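Local coordinates for protein NADPH-dependent aldehyde reductase YqhD (PDB 4QGS) that reduces a broad range of short-chain aldehydes to the corresponding primary alcohols with NADPH, using one catalytic zinc ion per subunit, at residues Asn13-Thr21 and Glu263-Val271; Arg226-Ile236 and Leu316-Asn324. All coordinates share one frame; numbering follows the deposited sequence.

Interaction 1: Asn13-Thr21 and Glu263-Val271; sequences NNFNLHTPT and ENGLIGAGV. Unlike the reference sequence in segment 263-271: Glu-263 (reference Leu).
Phe-15 sits on the turn that carries Ala-269 and Gly-270, and here the two segments are packed most closely. The methyl of Ala-269 lies over one face of the phenyl ring as a CH-pi contact, Ala-269 CB 3.8 Å from the ring centroid and 21° off its normal, displaced toward the CG/CD1 side. What brings the ring over the turn is the first torsion of Phe-15, which sets CG between backbone N and carbonyl carbon (chi1 63°). Phe-15 CB also rests 3.5 Å from the backbone N of Gly-270. Gly-270, third residue of the type II beta turn from Gly-268 to Val-271, has positive phi, and a CB on it would run into the ring at CD2. Just beyond, the one direct hydrogen bond between the segments joins Asn-13 N to Gly-270 O at 3.2 Å, in the carbonyl plane and on a lone pair.

Toward Thr-21 the fit becomes looser. Leu-17 splits its two methyls: CD1 stands 3.7 Å from Gly-265 O, while CD2 meets Leu-266 CD1 at 3.6 Å. The methyl CG2 of Thr-19 comes 3.6 Å from Asn-264 OD1, a van der Waals touch. Alongside, a water bridges the backbones, donating to His-18 O and, weakly, to Asn-264 O. Asn-14, Asn-16 and His-18 point their side chains away from the 263-271 loop, on the exposed side.

The extended N-terminal chain thus runs over the loop joining helix 249-262 to helix 276-288 before entering strand 22-25, outermost in the parallel sheet within this chain. Beneath the loop lies helix 222-244, whose Gln-224 donates from NE2 to Ala-269 O.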
loop_
_atom_site.group_PDB
_atom_site.type_symbol
_atom_site.label_atom_id
_atom_site.label_comp_id
_atom_site.label_asym_id
_atom_site.label_seq_id
_atom_site.Cartn_x
_atom_site.Cartn_y
_atom_site.Cartn_z
ATOM N N ASN A 13 -11.733 20.936 0.597
ATOM C CA ASN A 13 -12.512 20.924 1.830
ATOM C C ASN A 13 -11.613 20.819 3.059
ATOM O O ASN A 13 -10.390 20.927 2.953
ATOM C CB ASN A 13 -13.520 19.771 1.817
ATOM C CG ASN A 13 -14.742 20.054 2.677
ATOM O OD1 ASN A 13 -15.108 21.209 2.902
ATOM N ND2 ASN A 13 -15.379 18.995 3.162
ATOM N N ASN A 14 -12.229 20.607 4.220
ATOM C CA ASN A 14 -11.506 20.541 5.486
ATOM C C ASN A 14 -10.798 19.217 5.683
ATOM O O ASN A 14 -11.245 18.191 5.173
ATOM C CB ASN A 14 -12.460 20.774 6.650
ATOM C CG ASN A 14 -12.893 22.212 6.749
ATOM O OD1 ASN A 14 -12.863 22.947 5.759
ATOM N ND2 ASN A 14 -13.277 22.633 7.945
ATOM N N PHE A 15 -9.704 19.233 6.436
ATOM C CA PHE A 15 -9.001 17.989 6.702
ATOM C C PHE A 15 -8.130 18.032 7.959
ATOM O O PHE A 15 -7.836 19.094 8.519
ATOM C CB PHE A 15 -8.155 17.583 5.487
ATOM C CG PHE A 15 -7.057 18.556 5.129
ATOM C CD1 PHE A 15 -5.841 18.516 5.784
ATOM C CD2 PHE A 15 -7.231 19.474 4.105
ATOM C CE1 PHE A 15 -4.818 19.388 5.445
ATOM C CE2 PHE A 15 -6.212 20.350 3.755
ATOM C CZ PHE A 15 -4.996 20.296 4.420
ATOM N N ASN A 16 -7.760 16.836 8.390
ATOM C CA ASN A 16 -6.959 16.596 9.575
ATOM C C ASN A 16 -5.801 15.717 9.106
ATOM O O ASN A 16 -6.003 14.534 8.808
ATOM C CB ASN A 16 -7.818 15.917 10.653
ATOM C CG ASN A 16 -7.054 15.589 11.922
ATOM O OD1 ASN A 16 -5.825 15.493 11.935
ATOM N ND2 ASN A 16 -7.796 15.388 13.005
ATOM N N LEU A 17 -4.609 16.302 9.006
ATOM C CA LEU A 17 -3.461 15.609 8.408
ATOM C C LEU A 17 -2.364 15.417 9.440
ATOM O O LEU A 17 -1.924 16.365 10.080
ATOM C CB LEU A 17 -2.929 16.390 7.200
ATOM C CG LEU A 17 -1.632 15.915 6.535
ATOM C CD1 LEU A 17 -1.807 14.502 5.976
ATOM C CD2 LEU A 17 -1.226 16.883 5.434
ATOM N N HIS A 18 -1.912 14.181 9.607
ATOM C CA HIS A 18 -0.873 13.904 10.585
ATOM C C HIS A 18 0.059 12.833 10.045
ATOM O O HIS A 18 -0.371 11.712 9.756
ATOM C CB HIS A 18 -1.482 13.464 11.915
ATOM C CG HIS A 18 -0.487 13.333 13.022
ATOM N ND1 HIS A 18 -0.524 12.304 13.936
ATOM C CD2 HIS A 18 0.579 14.098 13.360
ATOM C CE1 HIS A 18 0.474 12.439 14.790
ATOM N NE2 HIS A 18 1.153 13.525 14.468
ATOM N N THR A 19 1.324 13.201 9.881
ATOM C CA THR A 19 2.333 12.290 9.348
ATOM C C THR A 19 3.586 12.308 10.232
ATOM O O THR A 19 4.583 12.954 9.910
ATOM C CB THR A 19 2.699 12.655 7.893
ATOM O OG1 THR A 19 3.142 14.016 7.839
ATOM C CG2 THR A 19 1.500 12.483 6.971
ATOM N N PRO A 20 3.533 11.598 11.365
ATOM C CA PRO A 20 4.557 11.770 12.399
ATOM C C PRO A 20 5.835 10.951 12.192
ATOM O O PRO A 20 6.824 11.181 12.888
ATOM C CB PRO A 20 3.833 11.316 13.663
ATOM C CG PRO A 20 2.902 10.260 13.178
ATOM C CD PRO A 20 2.433 10.731 11.822
ATOM N N THR A 21 5.829 10.020 11.249
ATOM C CA THR A 21 7.006 9.159 11.083
ATOM C C THR A 21 8.207 9.879 10.481
ATOM O O THR A 21 8.134 10.450 9.392
ATOM C CB THR A 21 6.668 7.932 10.204
ATOM O OG1 THR A 21 5.603 7.198 10.806
ATOM C CG2 THR A 21 7.900 7.024 10.054
ATOM N N GLU A 263 1.449 6.542 -1.080
ATOM C CA GLU A 263 0.856 5.868 0.080
ATOM C C GLU A 263 0.731 6.718 1.367
ATOM O O GLU A 263 0.402 6.179 2.412
ATOM C CB GLU A 263 1.699 4.635 0.399
ATOM C CG GLU A 263 1.161 3.329 -0.112
ATOM C CD GLU A 263 1.571 3.054 -1.542
ATOM O OE1 GLU A 263 0.676 2.815 -2.382
ATOM O OE2 GLU A 263 2.785 3.062 -1.820
ATOM N N ASN A 264 0.947 8.032 1.298
ATOM C CA ASN A 264 1.393 8.783 2.483
ATOM C C ASN A 264 0.411 9.772 3.191
ATOM O O ASN A 264 0.427 9.872 4.410
ATOM C CB ASN A 264 2.677 9.511 2.092
ATOM C CG ASN A 264 3.403 10.148 3.275
ATOM O OD1 ASN A 264 2.801 10.770 4.125
ATOM N ND2 ASN A 264 4.710 9.938 3.343
ATOM N N GLY A 265 -0.425 10.509 2.466
ATOM C CA GLY A 265 -1.435 11.342 3.118
ATOM C C GLY A 265 -1.672 12.772 2.629
ATOM O O GLY A 265 -2.818 13.254 2.624
ATOM N N LEU A 266 -0.604 13.451 2.226
ATOM C CA LEU A 266 -0.722 14.804 1.696
ATOM C C LEU A 266 -1.654 14.859 0.474
ATOM O O LEU A 266 -2.512 15.733 0.388
ATOM C CB LEU A 266 0.663 15.344 1.339
ATOM C CG LEU A 266 0.920 16.840 1.174
ATOM C CD1 LEU A 266 0.232 17.650 2.251
ATOM C CD2 LEU A 266 2.423 17.096 1.198
ATOM N N ILE A 267 -1.525 13.925 -0.467
ATOM C CA ILE A 267 -2.319 14.055 -1.687
ATOM C C ILE A 267 -3.803 13.757 -1.494
ATOM O O ILE A 267 -4.623 14.148 -2.324
ATOM C CB ILE A 267 -1.779 13.159 -2.811
ATOM C CG1 ILE A 267 -1.650 11.719 -2.325
ATOM C CG2 ILE A 267 -0.432 13.688 -3.292
ATOM C CD1 ILE A 267 -1.509 10.734 -3.462
ATOM N N GLY A 268 -4.154 13.077 -0.406
ATOM C CA GLY A 268 -5.543 12.733 -0.162
ATOM C C GLY A 268 -6.239 13.663 0.819
ATOM O O GLY A 268 -7.449 13.582 0.990
ATOM N N ALA A 269 -5.473 14.536 1.468
ATOM C CA ALA A 269 -6.037 15.390 2.508
ATOM C C ALA A 269 -6.925 16.448 1.889
ATOM O O ALA A 269 -6.459 17.286 1.118
ATOM C CB ALA A 269 -4.927 16.038 3.338
ATOM N N GLY A 270 -8.211 16.385 2.216
ATOM C CA GLY A 270 -9.167 17.393 1.788
ATOM C C GLY A 270 -9.736 17.251 0.384
ATOM O O GLY A 270 -10.301 18.215 -0.153
ATOM N N VAL A 271 -9.602 16.065 -0.212
ATOM C CA VAL A 271 -10.114 15.833 -1.555
ATOM C C VAL A 271 -10.957 14.557 -1.595
ATOM O O VAL A 271 -10.813 13.691 -0.727
ATOM C CB VAL A 271 -8.975 15.739 -2.584
ATOM C CG1 VAL A 271 -8.226 17.084 -2.661
ATOM C CG2 VAL A 271 -8.022 14.633 -2.226
HETATM O O HOH W 1 -1.483 10.276 7.110
#

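Interaction 2: Arg226-Ile236 and Leu316-Asn324; sequences RFAEGILLTLI and LQYAERVWN
Glu-229 and Arg-321 hold the polar end of this helix pair. Arg-321 NH1 donates to Glu-229 OE1 at 3.0 Å, lying on the oxygen's syn lone pair, and the carboxylate stands almost upright to the guanidinium plane (83°). Glu-229 OE2 takes Gln-317 NE2 at 2.9 Å and also bonds Tyr-214 OH, so this buried carboxylate is gripped at both oxygens. Arg-226 lays its guanidinium flat on that of Arg-321, centres 3.5 Å apart and planes 7° from parallel; the nearby carboxylate probably eases the pairing of like charges. An alanine in place of Arg-321 is likely to leave Glu-229 OE1 without its salt-bridge mate and the Arg-226 guanidinium without the flat surface it rests on.

The apolar contacts lie further along. Val-322, with CG1 anti to its N, sets that methyl against Ile-236 CD1 at a tight 3.4 Å and offers CG2 to Leu-232 CD1. That same Leu-232 methyl meets the Tyr-318 ring at its edge. Ile-236 CD1 also covers one face of the Trp-323 six-membered ring in a CH-pi contact, while Trp-323 NE1 donates in the indole plane to Tyr-318 OH, 3.0 Å away, a hydroxyl also hydrogen-bonded to Thr-341 OG1.

With the axes of 226-236 and 316-323 9.4 Å apart and crossing at -53°, this is helix-helix packing in the all-helical C-terminal half of an iron-containing alcohol dehydrogenase, the half that carries the zinc ligands.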
loop_
_atom_site.group_PDB
_atom_site.type_symbol
_atom_site.label_atom_id
_atom_site.label_comp_id
_atom_site.label_asym_id
_atom_site.label_seq_id
_atom_site.Cartn_x
_atom_site.Cartn_y
_atom_site.Cartn_z
ATOM N N ARG A 226 -1.561 19.142 -8.040
ATOM C CA ARG A 226 -0.204 19.219 -8.572
ATOM C C ARG A 226 0.676 18.100 -8.012
ATOM O O ARG A 226 1.521 17.561 -8.720
ATOM C CB ARG A 226 0.446 20.575 -8.255
ATOM C CG ARG A 226 -0.080 21.753 -9.047
ATOM C CD ARG A 226 0.170 21.635 -10.551
ATOM N NE ARG A 226 -0.250 22.859 -11.248
ATOM C CZ ARG A 226 -0.141 23.064 -12.557
ATOM N NH1 ARG A 226 0.419 22.137 -13.338
ATOM N NH2 ARG A 226 -0.571 24.214 -13.084
ATOM N N PHE A 227 0.506 17.777 -6.734
ATOM C CA PHE A 227 1.398 16.792 -6.119
ATOM C C PHE A 227 1.066 15.400 -6.658
ATOM O O PHE A 227 1.971 14.612 -6.976
ATOM C CB PHE A 227 1.283 16.827 -4.598
ATOM C CG PHE A 227 2.023 17.981 -3.944
ATOM C CD1 PHE A 227 2.466 19.067 -4.678
ATOM C CD2 PHE A 227 2.276 17.952 -2.583
ATOM C CE1 PHE A 227 3.152 20.113 -4.062
ATOM C CE2 PHE A 227 2.964 18.996 -1.958
ATOM C CZ PHE A 227 3.401 20.068 -2.702
ATOM N N ALA A 228 -0.225 15.112 -6.779
ATOM C CA ALA A 228 -0.685 13.857 -7.384
ATOM C C ALA A 228 -0.152 13.734 -8.806
ATOM O O ALA A 228 0.428 12.705 -9.175
ATOM C CB ALA A 228 -2.214 13.779 -7.370
ATOM N N GLU A 229 -0.323 14.794 -9.590
ATOM C CA GLU A 229 0.195 14.845 -10.955
ATOM C C GLU A 229 1.706 14.592 -10.990
ATOM O O GLU A 229 2.206 13.834 -11.837
ATOM C CB GLU A 229 -0.151 16.199 -11.593
ATOM C CG GLU A 229 -1.600 16.271 -12.009
ATOM C CD GLU A 229 -2.150 17.704 -12.082
ATOM O OE1 GLU A 229 -1.348 18.656 -12.080
ATOM O OE2 GLU A 229 -3.387 17.856 -12.140
ATOM N N GLY A 230 2.417 15.203 -10.048
ATOM C CA GLY A 230 3.857 15.041 -9.931
ATOM C C GLY A 230 4.272 13.607 -9.661
ATOM O O GLY A 230 5.246 13.106 -10.242
ATOM N N ILE A 231 3.558 12.951 -8.757
ATOM C CA ILE A 231 3.822 11.540 -8.464
ATOM C C ILE A 231 3.629 10.696 -9.732
ATOM O O ILE A 231 4.480 9.861 -10.077
ATOM C CB ILE A 231 2.904 11.012 -7.324
ATOM C CG1 ILE A 231 3.289 11.658 -5.992
ATOM C CG2 ILE A 231 2.974 9.462 -7.236
ATOM C CD1 ILE A 231 2.237 11.529 -4.902
ATOM N N LEU A 232 2.516 10.929 -10.426
ATOM C CA LEU A 232 2.158 10.135 -11.613
ATOM C C LEU A 232 3.202 10.324 -12.715
ATOM O O LEU A 232 3.694 9.355 -13.304
ATOM C CB LEU A 232 0.757 10.523 -12.107
ATOM C CG LEU A 232 -0.355 10.222 -11.104
ATOM C CD1 LEU A 232 -1.663 10.852 -11.541
ATOM C CD2 LEU A 232 -0.539 8.694 -10.966
ATOM N N LEU A 233 3.580 11.576 -12.962
ATOM C CA LEU A 233 4.596 11.889 -13.953
ATOM C C LEU A 233 5.933 11.204 -13.646
ATOM O O LEU A 233 6.612 10.698 -14.544
ATOM C CB LEU A 233 4.778 13.419 -14.033
ATOM C CG LEU A 233 3.643 14.085 -14.818
ATOM C CD1 LEU A 233 3.539 15.562 -14.439
ATOM C CD2 LEU A 233 3.849 13.927 -16.309
ATOM N N THR A 234 6.306 11.189 -12.369
ATOM C CA THR A 234 7.547 10.556 -11.926
ATOM C C THR A 234 7.503 9.035 -12.128
ATOM O O THR A 234 8.467 8.433 -12.576
ATOM C CB THR A 234 7.821 10.876 -10.447
ATOM O OG1 THR A 234 7.942 12.305 -10.299
ATOM C CG2 THR A 234 9.126 10.229 -9.995
ATOM N N LEU A 235 6.379 8.426 -11.787
ATOM C CA LEU A 235 6.233 6.977 -11.957
ATOM C C LEU A 235 6.252 6.598 -13.434
ATOM O O LEU A 235 6.813 5.557 -13.812
ATOM C CB LEU A 235 4.944 6.488 -11.284
ATOM C CG LEU A 235 4.910 6.524 -9.752
ATOM C CD1 LEU A 235 3.516 6.192 -9.214
ATOM C CD2 LEU A 235 5.963 5.588 -9.145
ATOM N N ILE A 236 5.644 7.420 -14.282
ATOM C CA ILE A 236 5.628 7.117 -15.721
ATOM C C ILE A 236 7.025 7.248 -16.318
ATOM O O ILE A 236 7.443 6.430 -17.154
ATOM C CB ILE A 236 4.634 8.025 -16.471
ATOM C CG1 ILE A 236 3.209 7.614 -16.111
ATOM C CG2 ILE A 236 4.850 7.943 -17.972
ATOM C CD1 ILE A 236 2.164 8.684 -16.389
ATOM N N LEU A 316 -10.058 14.629 -17.843
ATOM C CA LEU A 316 -9.491 15.560 -18.808
ATOM C C LEU A 316 -8.267 16.282 -18.246
ATOM O O LEU A 316 -7.301 16.558 -18.967
ATOM C CB LEU A 316 -10.553 16.592 -19.234
ATOM C CG LEU A 316 -11.693 16.008 -20.066
ATOM C CD1 LEU A 316 -12.829 17.028 -20.166
ATOM C CD2 LEU A 316 -11.199 15.630 -21.439
ATOM N N GLN A 317 -8.306 16.594 -16.956
ATOM C CA GLN A 317 -7.160 17.236 -16.314
ATOM C C GLN A 317 -5.975 16.274 -16.291
ATOM O O GLN A 317 -4.844 16.651 -16.580
ATOM C CB GLN A 317 -7.503 17.703 -14.890
ATOM C CG GLN A 317 -6.351 18.473 -14.217
ATOM C CD GLN A 317 -6.771 19.178 -12.935
ATOM O OE1 GLN A 317 -7.946 19.488 -12.741
ATOM N NE2 GLN A 317 -5.810 19.426 -12.048
ATOM N N TYR A 318 -6.258 15.022 -15.950
ATOM C CA TYR A 318 -5.262 13.960 -15.944
ATOM C C TYR A 318 -4.653 13.798 -17.330
ATOM O O TYR A 318 -3.432 13.712 -17.476
ATOM C CB TYR A 318 -5.925 12.666 -15.450
ATOM C CG TYR A 318 -5.182 11.361 -15.662
ATOM C CD1 TYR A 318 -4.117 11.008 -14.848
ATOM C CD2 TYR A 318 -5.606 10.449 -16.621
ATOM C CE1 TYR A 318 -3.454 9.786 -15.009
ATOM C CE2 TYR A 318 -4.953 9.218 -16.794
ATOM C CZ TYR A 318 -3.874 8.904 -15.987
ATOM O OH TYR A 318 -3.222 7.699 -16.142
ATOM N N ALA A 319 -5.502 13.805 -18.352
ATOM C CA ALA A 319 -5.037 13.612 -19.726
ATOM C C ALA A 319 -4.070 14.713 -20.136
ATOM O O ALA A 319 -3.033 14.448 -20.735
ATOM C CB ALA A 319 -6.205 13.560 -20.679
ATOM N N GLU A 320 -4.410 15.950 -19.794
ATOM C CA GLU A 320 -3.566 17.089 -20.127
ATOM C C GLU A 320 -2.297 17.167 -19.269
ATOM O O GLU A 320 -1.184 17.275 -19.799
ATOM C CB GLU A 320 -4.383 18.382 -19.983
ATOM C CG GLU A 320 -3.642 19.638 -20.370
ATOM C CD GLU A 320 -4.560 20.847 -20.394
ATOM O OE1 GLU A 320 -5.642 20.760 -21.011
ATOM O OE2 GLU A 320 -4.208 21.876 -19.789
ATOM N N ARG A 321 -2.458 17.085 -17.950
ATOM C CA ARG A 321 -1.354 17.322 -17.014
ATOM C C ARG A 321 -0.367 16.163 -16.939
ATOM O O ARG A 321 0.827 16.376 -16.761
ATOM C CB ARG A 321 -1.886 17.596 -15.604
ATOM C CG ARG A 321 -2.702 18.896 -15.450
ATOM C CD ARG A 321 -1.807 20.087 -15.186
ATOM N NE ARG A 321 -2.588 21.325 -15.082
ATOM C CZ ARG A 321 -3.065 21.818 -13.945
ATOM N NH1 ARG A 321 -2.858 21.184 -12.803
ATOM N NH2 ARG A 321 -3.761 22.960 -13.949
ATOM N N VAL A 322 -0.865 14.939 -17.065
ATOM C CA VAL A 322 0.011 13.779 -16.906
ATOM C C VAL A 322 0.453 13.212 -18.264
ATOM O O VAL A 322 1.599 12.799 -18.420
ATOM C CB VAL A 322 -0.685 12.698 -16.051
ATOM C CG1 VAL A 322 0.130 11.399 -16.004
ATOM C CG2 VAL A 322 -0.920 13.225 -14.634
ATOM N N TRP A 323 -0.441 13.210 -19.251
ATOM C CA TRP A 323 -0.127 12.583 -20.541
ATOM C C TRP A 323 0.059 13.560 -21.710
ATOM O O TRP A 323 0.278 13.139 -22.845
ATOM C CB TRP A 323 -1.220 11.569 -20.903
ATOM C CG TRP A 323 -1.201 10.365 -20.023
ATOM C CD1 TRP A 323 -2.061 10.071 -19.002
ATOM C CD2 TRP A 323 -0.250 9.296 -20.068
ATOM N NE1 TRP A 323 -1.704 8.880 -18.413
ATOM C CE2 TRP A 323 -0.588 8.388 -19.046
ATOM C CE3 TRP A 323 0.865 9.024 -20.871
ATOM C CZ2 TRP A 323 0.130 7.213 -18.816
ATOM C CZ3 TRP A 323 1.587 7.865 -20.637
ATOM C CH2 TRP A 323 1.214 6.974 -19.615
ATOM N N ASN A 324 -0.047 14.852 -21.429
ATOM C CA ASN A 324 0.103 15.892 -22.445
ATOM C C ASN A 324 -0.897 15.733 -23.591
ATOM O O ASN A 324 -0.593 16.050 -24.737
ATOM C CB ASN A 324 1.534 15.908 -22.997
ATOM C CG ASN A 324 1.874 17.223 -23.681
ATOM O OD1 ASN A 324 1.297 18.266 -23.362
ATOM N ND2 ASN A 324 2.803 17.181 -24.631
#

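Helix 222-244 connects the two contacts, whose centres are about 19 Å apart. It supplies residues 226-236 to interaction 2, and its residues Phe-227 to Ile-231 also touch the 263-271 loop of interaction 1, where Leu-266 CD2 meets Phe-227 CE2 at 3.7 Å and Ile-267 packs on Phe-227 and Ile-231. Along the chain the segments alternate: 13-21, 226-236, 263-271, 316-324. Interaction 1 lays the N-terminal chain on the helical half before it runs into the parallel sheet; interaction 2 stays within that half. Asn-264 and Leu-232 each have side chains about 13 Å from the zinc ion, so both contacts lie near the metal site without supplying its ligands.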